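Local coordinates for protein aspartate aminotransferase (Giardia lamblia, PDB 3MEB) that probably catalyses the pyridoxal 5'-phosphate-dependent transfer of an amino group from L-aspartate to 2-oxoglutarate, giving oxaloacetate and L-glutamate, at residues K73-I78 / Q334-D339; T177-R180 / E184-I187; L316-R319 / M324-I327. All blocks are in the same frame, centred on the assembly; numbering follows the deposited sequence.

Interaction 1: K73-I78 / Q334-D339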
loop_
_atom_site.group_PDB
_atom_site.type_symbol
_atom_site.label_atom_id
_atom_site.label_comp_id
_atom_site.label_asym_id
_atom_site.label_seq_id
_atom_site.Cartn_x
_atom_site.Cartn_y
_atom_site.Cartn_z
ATOM N N LYS A 73 -11.325 -8.991 17.795
ATOM C CA LYS A 73 -11.311 -8.261 19.043
ATOM C C LYS A 73 -10.248 -8.856 19.989
ATOM O O LYS A 73 -9.486 -8.124 20.629
ATOM C CB LYS A 73 -12.719 -8.251 19.691
ATOM N N GLU A 74 -10.181 -10.185 20.082
ATOM C CA GLU A 74 -9.187 -10.845 20.956
ATOM C C GLU A 74 -7.752 -10.580 20.504
ATOM O O GLU A 74 -6.860 -10.332 21.327
ATOM C CB GLU A 74 -9.417 -12.365 21.009
ATOM C CG GLU A 74 -10.772 -12.760 21.619
ATOM C CD GLU A 74 -10.684 -13.324 22.996
ATOM O OE1 GLU A 74 -9.680 -13.111 23.702
ATOM O OE2 GLU A 74 -11.647 -14.004 23.369
ATOM N N ALA A 75 -7.531 -10.679 19.191
ATOM C CA ALA A 75 -6.239 -10.409 18.615
ATOM C C ALA A 75 -5.801 -8.979 18.927
ATOM O O ALA A 75 -4.643 -8.718 19.267
ATOM C CB ALA A 75 -6.282 -10.640 17.104
ATOM N N GLU A 76 -6.717 -8.037 18.760
ATOM C CA GLU A 76 -6.399 -6.639 19.046
ATOM C C GLU A 76 -5.909 -6.450 20.447
ATOM O O GLU A 76 -4.921 -5.745 20.663
ATOM C CB GLU A 76 -7.599 -5.699 18.838
ATOM C CG GLU A 76 -7.719 -5.097 17.445
ATOM C CD GLU A 76 -6.596 -4.169 17.061
ATOM O OE1 GLU A 76 -5.705 -3.824 17.873
ATOM O OE2 GLU A 76 -6.600 -3.788 15.894
ATOM N N ALA A 77 -6.626 -7.001 21.416
ATOM C CA ALA A 77 -6.204 -6.892 22.800
ATOM C C ALA A 77 -4.801 -7.479 22.993
ATOM O O ALA A 77 -4.016 -6.957 23.799
ATOM C CB ALA A 77 -7.191 -7.568 23.718
ATOM N N ILE A 78 -4.487 -8.574 22.288
ATOM C CA ILE A 78 -3.183 -9.175 22.454
ATOM C C ILE A 78 -2.112 -8.228 21.898
ATOM O O ILE A 78 -1.105 -7.924 22.567
ATOM C CB ILE A 78 -3.067 -10.558 21.749
ATOM C CG1 ILE A 78 -3.863 -11.626 22.503
ATOM C CG2 ILE A 78 -1.570 -10.994 21.606
ATOM C CD1 ILE A 78 -4.143 -12.883 21.687
ATOM N N GLN A 334 -2.029 -13.380 11.879
ATOM C CA GLN A 334 -1.106 -14.369 12.376
ATOM C C GLN A 334 -1.437 -14.760 13.823
ATOM O O GLN A 334 -1.337 -15.931 14.195
ATOM C CB GLN A 334 0.346 -13.873 12.216
ATOM C CG GLN A 334 0.881 -12.932 13.267
ATOM C CD GLN A 334 2.268 -12.455 12.886
ATOM O OE1 GLN A 334 2.561 -12.286 11.692
ATOM N NE2 GLN A 334 3.141 -12.269 13.879
ATOM N N VAL A 335 -1.836 -13.778 14.625
ATOM C CA VAL A 335 -2.201 -14.055 16.027
ATOM C C VAL A 335 -3.435 -15.004 16.118
ATOM O O VAL A 335 -3.493 -15.916 16.968
ATOM C CB VAL A 335 -2.425 -12.742 16.809
ATOM C CG1 VAL A 335 -3.209 -13.002 18.166
ATOM C CG2 VAL A 335 -1.052 -12.033 17.064
ATOM N N ILE A 336 -4.418 -14.772 15.271
ATOM C CA ILE A 336 -5.599 -15.618 15.193
ATOM C C ILE A 336 -5.209 -17.034 14.735
ATOM O O ILE A 336 -5.519 -18.032 15.406
ATOM C CB ILE A 336 -6.685 -15.010 14.252
ATOM C CG1 ILE A 336 -7.303 -13.761 14.909
ATOM C CG2 ILE A 336 -7.790 -16.050 13.964
ATOM C CD1 ILE A 336 -8.210 -12.886 14.032
ATOM N N VAL A 337 -4.539 -17.116 13.593
ATOM C CA VAL A 337 -4.324 -18.417 12.940
ATOM C C VAL A 337 -3.434 -19.386 13.750
ATOM O O VAL A 337 -3.643 -20.599 13.747
ATOM C CB VAL A 337 -3.802 -18.230 11.504
ATOM C CG1 VAL A 337 -3.292 -19.573 10.924
ATOM C CG2 VAL A 337 -4.896 -17.641 10.656
ATOM N N HIS A 338 -2.475 -18.853 14.488
ATOM C CA HIS A 338 -1.551 -19.697 15.256
ATOM C C HIS A 338 -2.015 -19.962 16.687
ATOM O O HIS A 338 -1.280 -20.578 17.452
ATOM C CB HIS A 338 -0.155 -19.034 15.265
ATOM C CG HIS A 338 0.493 -19.021 13.913
ATOM N ND1 HIS A 338 1.196 -20.100 13.428
ATOM C CD2 HIS A 338 0.531 -18.075 12.945
ATOM C CE1 HIS A 338 1.659 -19.809 12.224
ATOM N NE2 HIS A 338 1.264 -18.586 11.905
ATOM N N ASP A 339 -3.195 -19.472 17.068
ATOM C CA ASP A 339 -3.771 -19.815 18.378
ATOM C C ASP A 339 -4.991 -20.712 18.115
ATOM O O ASP A 339 -5.934 -20.302 17.446
ATOM C CB ASP A 339 -4.137 -18.550 19.146
ATOM C CG ASP A 339 -4.659 -18.828 20.511
ATOM O OD1 ASP A 339 -5.832 -19.215 20.624
ATOM O OD2 ASP A 339 -3.901 -18.613 21.489
#
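Ala75, Ile78, Val335 and Ile336 bring helix 70-81 against the C-terminal end of helix 327-337 through aliphatic carbon alone. Val335 is central: its CG1 lies 3.6 Å from Ile78 CD1 and also rests on the facing backbone, 4.0 Å from Ala75 CA. The side chains of Ile78 and Val335 run past each other in opposite directions. With CG1 of Val335 anti to its backbone N (chi1 164°), this one methyl serves both neighbours. Ala75 CB, pointing at the other helix, is also met by Ile336 CG1 at 3.9 Å. The short alanine permits a close approach of the backbones, with 6.0 Å between Ala75 CA and Val335 CA.

The polar groups look elsewhere. Asp339 is the N-cap of helix 340-370, its OD1 accepting a hydrogen bond from Leu342 N, while Glu74 forms a salt bridge with Arg341 at its start. Glu76 bonds to His328, a polar tie between the two helices nearer the start of helix 327-337, and pairs with Lys88 of the second subunit.

Between segments 73-78 and 334-339 the contact is thus apolar and partly buried, Ala75 and Ile336 buried and Ile78 at the open side; hydrogen bonds and salt bridges lie around it.

Interaction 2: T177-R180 / E184-I187; sequences TYLR and ELEI. With EDO (1,2-ethanediol), chain J.
Arg180 reaches over the turn to Glu184 and Glu186, and its side chain can be traced along the returning backbone. CB points at the segment 184-187 and lies 3.9 Å from Glu186 O. CG comes closer to that same carbonyl oxygen, which also accepts the backbone bond from Arg180 N at 3.0 Å. CD passes on toward the carboxylate of Glu186, and the bend at chi3 (-49°) sets the guanidinium beside Glu184, with NH1 toward the Glu186 carboxylate. Glu184 CB lies over one face of the flat group, and NH2 is 3.3 Å from Glu184 CG. At the edge, NH1 forms a salt bridge with Glu186 OE1, the modelled separation being improbably short, with the two planes inclined by 54°. NH2 has a further ionic partner in Asp182, within the turn, whereas the carboxylate of Glu184 leads away to Ser378 N.

These residues form a hairpin-like excursion between strand 174-176, at one border of the seven-stranded sheet of the fold-type I aminotransferase, and helix 189-198. A single beta bridge, Leu179 with Ile187, joins its two arms, and Leu185 is the centre of an inverse gamma turn.

On the inner side, Ile187 CG1 makes a CH-pi contact over the Tyr178 ring, 4.1 Å from its centroid and 16° off the normal. The ring also stacks with His212. At its far end, Tyr178 OH accepts a hydrogen bond from O1 of an ethanediol, 2.7 Å away, and is bonded to Ile217 O as well.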
loop_
_atom_site.group_PDB
_atom_site.type_symbol
_atom_site.label_atom_id
_atom_site.label_comp_id
_atom_site.label_asym_id
_atom_site.label_seq_id
_atom_site.Cartn_x
_atom_site.Cartn_y
_atom_site.Cartn_z
ATOM N N THR A 177 -15.938 -16.735 -22.107
ATOM C CA THR A 177 -17.350 -16.708 -21.834
ATOM C C THR A 177 -17.591 -17.111 -20.380
ATOM O O THR A 177 -17.087 -18.141 -19.893
ATOM C CB THR A 177 -18.118 -17.678 -22.731
ATOM O OG1 THR A 177 -18.044 -17.219 -24.079
ATOM C CG2 THR A 177 -19.564 -17.774 -22.307
ATOM N N TYR A 178 -18.373 -16.287 -19.712
ATOM C CA TYR A 178 -18.825 -16.609 -18.376
ATOM C C TYR A 178 -20.353 -16.784 -18.378
ATOM O O TYR A 178 -20.794 -17.906 -18.618
ATOM C CB TYR A 178 -18.277 -15.612 -17.366
ATOM C CG TYR A 178 -18.310 -16.153 -15.947
ATOM C CD1 TYR A 178 -17.351 -17.052 -15.511
ATOM C CD2 TYR A 178 -19.291 -15.770 -15.063
ATOM C CE1 TYR A 178 -17.364 -17.555 -14.238
ATOM C CE2 TYR A 178 -19.318 -16.279 -13.738
ATOM C CZ TYR A 178 -18.328 -17.167 -13.357
ATOM O OH TYR A 178 -18.299 -17.707 -12.098
ATOM N N LEU A 179 -21.163 -15.741 -18.158
ATOM C CA LEU A 179 -22.640 -15.889 -18.164
ATOM C C LEU A 179 -23.195 -15.964 -19.567
ATOM O O LEU A 179 -22.559 -15.495 -20.512
ATOM C CB LEU A 179 -23.310 -14.710 -17.465
ATOM C CG LEU A 179 -22.988 -14.455 -15.992
ATOM C CD1 LEU A 179 -23.787 -13.216 -15.511
ATOM C CD2 LEU A 179 -23.273 -15.713 -15.146
ATOM N N ARG A 180 -24.415 -16.482 -19.687
ATOM C CA ARG A 180 -25.092 -16.666 -20.985
ATOM C C ARG A 180 -25.382 -15.377 -21.690
ATOM O O ARG A 180 -25.744 -14.396 -21.055
ATOM C CB ARG A 180 -26.441 -17.355 -20.818
ATOM C CG ARG A 180 -26.398 -18.631 -20.069
ATOM C CD ARG A 180 -27.453 -19.580 -20.503
ATOM N NE ARG A 180 -28.789 -18.995 -20.564
ATOM C CZ ARG A 180 -29.898 -19.614 -20.145
ATOM N NH1 ARG A 180 -29.848 -20.824 -19.580
ATOM N NH2 ARG A 180 -31.071 -19.000 -20.254
ATOM N N GLU A 184 -29.405 -14.444 -18.647
ATOM C CA GLU A 184 -29.856 -15.293 -17.548
ATOM C C GLU A 184 -28.664 -15.716 -16.706
ATOM O O GLU A 184 -27.554 -15.824 -17.227
ATOM C CB GLU A 184 -30.626 -16.484 -18.090
ATOM C CG GLU A 184 -31.900 -16.085 -18.902
ATOM C CD GLU A 184 -33.025 -15.529 -18.043
ATOM O OE1 GLU A 184 -32.952 -15.665 -16.801
ATOM O OE2 GLU A 184 -33.981 -14.969 -18.617
ATOM N N LEU A 185 -28.905 -15.930 -15.404
ATOM C CA LEU A 185 -27.836 -16.203 -14.426
ATOM C C LEU A 185 -27.407 -17.669 -14.438
ATOM O O LEU A 185 -27.672 -18.436 -13.498
ATOM C CB LEU A 185 -28.258 -15.824 -12.992
ATOM C CG LEU A 185 -28.459 -14.365 -12.638
ATOM C CD1 LEU A 185 -28.677 -14.171 -11.106
ATOM C CD2 LEU A 185 -27.257 -13.601 -13.135
ATOM N N GLU A 186 -26.741 -18.049 -15.519
ATOM C CA GLU A 186 -26.165 -19.380 -15.649
ATOM C C GLU A 186 -24.910 -19.229 -16.504
ATOM O O GLU A 186 -24.902 -18.435 -17.438
ATOM C CB GLU A 186 -27.174 -20.324 -16.305
ATOM C CG GLU A 186 -26.585 -21.707 -16.604
ATOM C CD GLU A 186 -27.491 -22.607 -17.422
ATOM O OE1 GLU A 186 -28.365 -22.095 -18.153
ATOM O OE2 GLU A 186 -27.316 -23.844 -17.332
ATOM N N ILE A 187 -23.855 -19.944 -16.148
ATOM C CA ILE A 187 -22.627 -19.956 -16.917
ATOM C C ILE A 187 -22.809 -20.796 -18.199
ATOM O O ILE A 187 -23.244 -21.956 -18.156
ATOM C CB ILE A 187 -21.428 -20.478 -16.086
ATOM C CG1 ILE A 187 -21.168 -19.551 -14.909
ATOM C CG2 ILE A 187 -20.132 -20.627 -16.995
ATOM C CD1 ILE A 187 -20.464 -20.173 -13.709
HETATM C C1 EDO J . -15.521 -18.837 -10.997
HETATM O O1 EDO J . -15.688 -17.451 -11.348
HETATM C C2 EDO J . -16.260 -19.155 -9.697
HETATM O O2 EDO J . -16.497 -20.545 -9.503
#

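Interaction 3: L316-R319 / M324-I327. With EDO (1,2-ethanediol), chain L.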
loop_
_atom_site.group_PDB
_atom_site.type_symbol
_atom_site.label_atom_id
_atom_site.label_comp_id
_atom_site.label_asym_id
_atom_site.label_seq_id
_atom_site.Cartn_x
_atom_site.Cartn_y
_atom_site.Cartn_z
ATOM N N LEU A 316 10.947 -6.798 -4.915
ATOM C CA LEU A 316 11.593 -5.714 -5.637
ATOM C C LEU A 316 10.495 -4.802 -6.230
ATOM O O LEU A 316 10.569 -3.593 -6.126
ATOM C CB LEU A 316 12.502 -6.253 -6.728
ATOM C CG LEU A 316 13.118 -5.212 -7.631
ATOM C CD1 LEU A 316 13.866 -4.092 -6.881
ATOM C CD2 LEU A 316 13.971 -5.965 -8.658
ATOM N N GLN A 317 9.443 -5.412 -6.799
ATOM C CA GLN A 317 8.311 -4.624 -7.308
ATOM C C GLN A 317 7.730 -3.744 -6.231
ATOM O O GLN A 317 7.533 -2.523 -6.419
ATOM C CB GLN A 317 7.220 -5.544 -7.861
ATOM C CG GLN A 317 7.606 -6.271 -9.177
ATOM C CD GLN A 317 6.642 -7.367 -9.439
ATOM O OE1 GLN A 317 7.012 -8.562 -9.503
ATOM N NE2 GLN A 317 5.367 -7.004 -9.514
ATOM N N ILE A 318 7.487 -4.360 -5.079
ATOM C CA ILE A 318 6.882 -3.665 -3.964
ATOM C C ILE A 318 7.772 -2.516 -3.454
ATOM O O ILE A 318 7.281 -1.430 -3.169
ATOM C CB ILE A 318 6.524 -4.673 -2.867
ATOM C CG1 ILE A 318 5.247 -5.416 -3.293
ATOM C CG2 ILE A 318 6.315 -4.004 -1.487
ATOM C CD1 ILE A 318 4.909 -6.629 -2.374
ATOM N N ARG A 319 9.081 -2.781 -3.404
ATOM C CA ARG A 319 10.082 -1.792 -2.960
ATOM C C ARG A 319 9.915 -0.490 -3.698
ATOM O O ARG A 319 9.976 0.584 -3.084
ATOM C CB ARG A 319 11.508 -2.305 -3.180
ATOM C CG ARG A 319 12.605 -1.370 -2.711
ATOM C CD ARG A 319 12.417 -0.839 -1.278
ATOM N NE ARG A 319 13.703 -0.417 -0.716
ATOM C CZ ARG A 319 13.869 0.505 0.230
ATOM N NH1 ARG A 319 12.833 1.185 0.763
ATOM N NH2 ARG A 319 15.101 0.760 0.653
ATOM N N MET A 324 7.451 -1.632 1.734
ATOM C CA MET A 324 6.985 -2.947 2.191
ATOM C C MET A 324 5.588 -2.758 2.778
ATOM O O MET A 324 5.083 -1.610 2.830
ATOM C CB MET A 324 7.974 -3.622 3.136
ATOM C CG MET A 324 7.942 -3.120 4.526
ATOM S SD MET A 324 8.341 -1.395 4.696
ATOM C CE MET A 324 10.157 -1.446 4.467
ATOM N N SER A 325 4.963 -3.852 3.195
ATOM C CA SER A 325 3.521 -3.871 3.380
ATOM C C SER A 325 3.169 -3.551 4.847
ATOM O O SER A 325 4.070 -3.285 5.665
ATOM C CB SER A 325 2.942 -5.182 2.816
ATOM O OG SER A 325 3.063 -5.218 1.371
ATOM N N ALA A 326 1.886 -3.472 5.157
ATOM C CA ALA A 326 1.433 -2.865 6.396
ATOM C C ALA A 326 1.250 -3.880 7.530
ATOM O O ALA A 326 0.595 -4.898 7.368
ATOM C CB ALA A 326 0.141 -2.090 6.170
ATOM N N ILE A 327 1.794 -3.571 8.691
ATOM C CA ILE A 327 1.951 -4.564 9.754
ATOM C C ILE A 327 0.682 -4.923 10.535
ATOM O O ILE A 327 0.543 -6.038 10.990
ATOM C CB ILE A 327 3.031 -4.150 10.741
ATOM C CG1 ILE A 327 2.689 -2.841 11.491
ATOM C CG2 ILE A 327 4.396 -4.005 10.021
ATOM C CD1 ILE A 327 3.859 -2.294 12.381
HETATM C C1 EDO L . 12.524 2.806 3.986
HETATM O O1 EDO L . 11.338 2.422 3.255
HETATM C C2 EDO L . 13.644 1.787 3.934
HETATM O O2 EDO L . 14.593 2.119 2.908
#
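Ile318, near the end of helix 300-319, packs against Met324 and Ser325 where the chain leaves the helix and turns toward helix 327-337. This helix-loop-helix connection lies at the dimer interface of the fold-type I aminotransferase. The tight part is small and apolar: Ile318 CG2 abuts the backbone of the loop, 3.9 Å from Met324 CA. That branch is anti to the backbone N (chi1 -77° places CG1 beside N instead), while CD1, on the other branch, passes Ser325 OG at a looser 4.4 Å. The hydroxyl of Ser325 is bonded to Trp322 NE1, within the intervening turn. Ile318 also touches Ile134 of helix 127-142, which adds a third element to this buried packing.

The other side is looser and mixes the apolar Met324 with the polar end of Arg319. The Met324 side chain starts away from the helix and comes no nearer to it than 4.9 Å, packing instead on Tyr90, which binds a pyridoxal 5'-phosphate not held by this chain, and on Leu37 of the second subunit. Arg319 likewise begins by leading away; its chain bends at chi2 (49°), and the guanidinium end comes back nearer the loop without touching it. NE of Arg319 forms a salt bridge with Asp34 of the second subunit, and NH1 has a weak bond to Ser323 OG. A 1,2-ethanediol, probably from the crystallisation liquor, occupies the edge of the guanidinium. Its O2 lies in the plane of the group, 2.7 Å from Arg319 NH2 with an angle of 144° at the hydrogen, and 2.9 Å from Arg319 NH1 in a weaker bond.

In the fold
Interaction 1 uses the C-terminal end of helix 327-337, and interaction 3 the loop that leads into its start; their nearest atoms are about 7 Å apart. Interaction 2 lies across the centre of the chain from both, with centres about 41 and 38 Å away, at the border of the large sheet. Along the chain, interactions 2 and 3 are both nested within the loop closed by interaction 1. Interaction 3 is buried and lies against the second subunit over most of its residues, whereas the partly buried interaction 1 reaches it through Glu76. Interactions 1 and 3 are apolar where their segments touch; 2, also partly buried, combines backbone bonding, an ion pair and aromatic packing within one short turn.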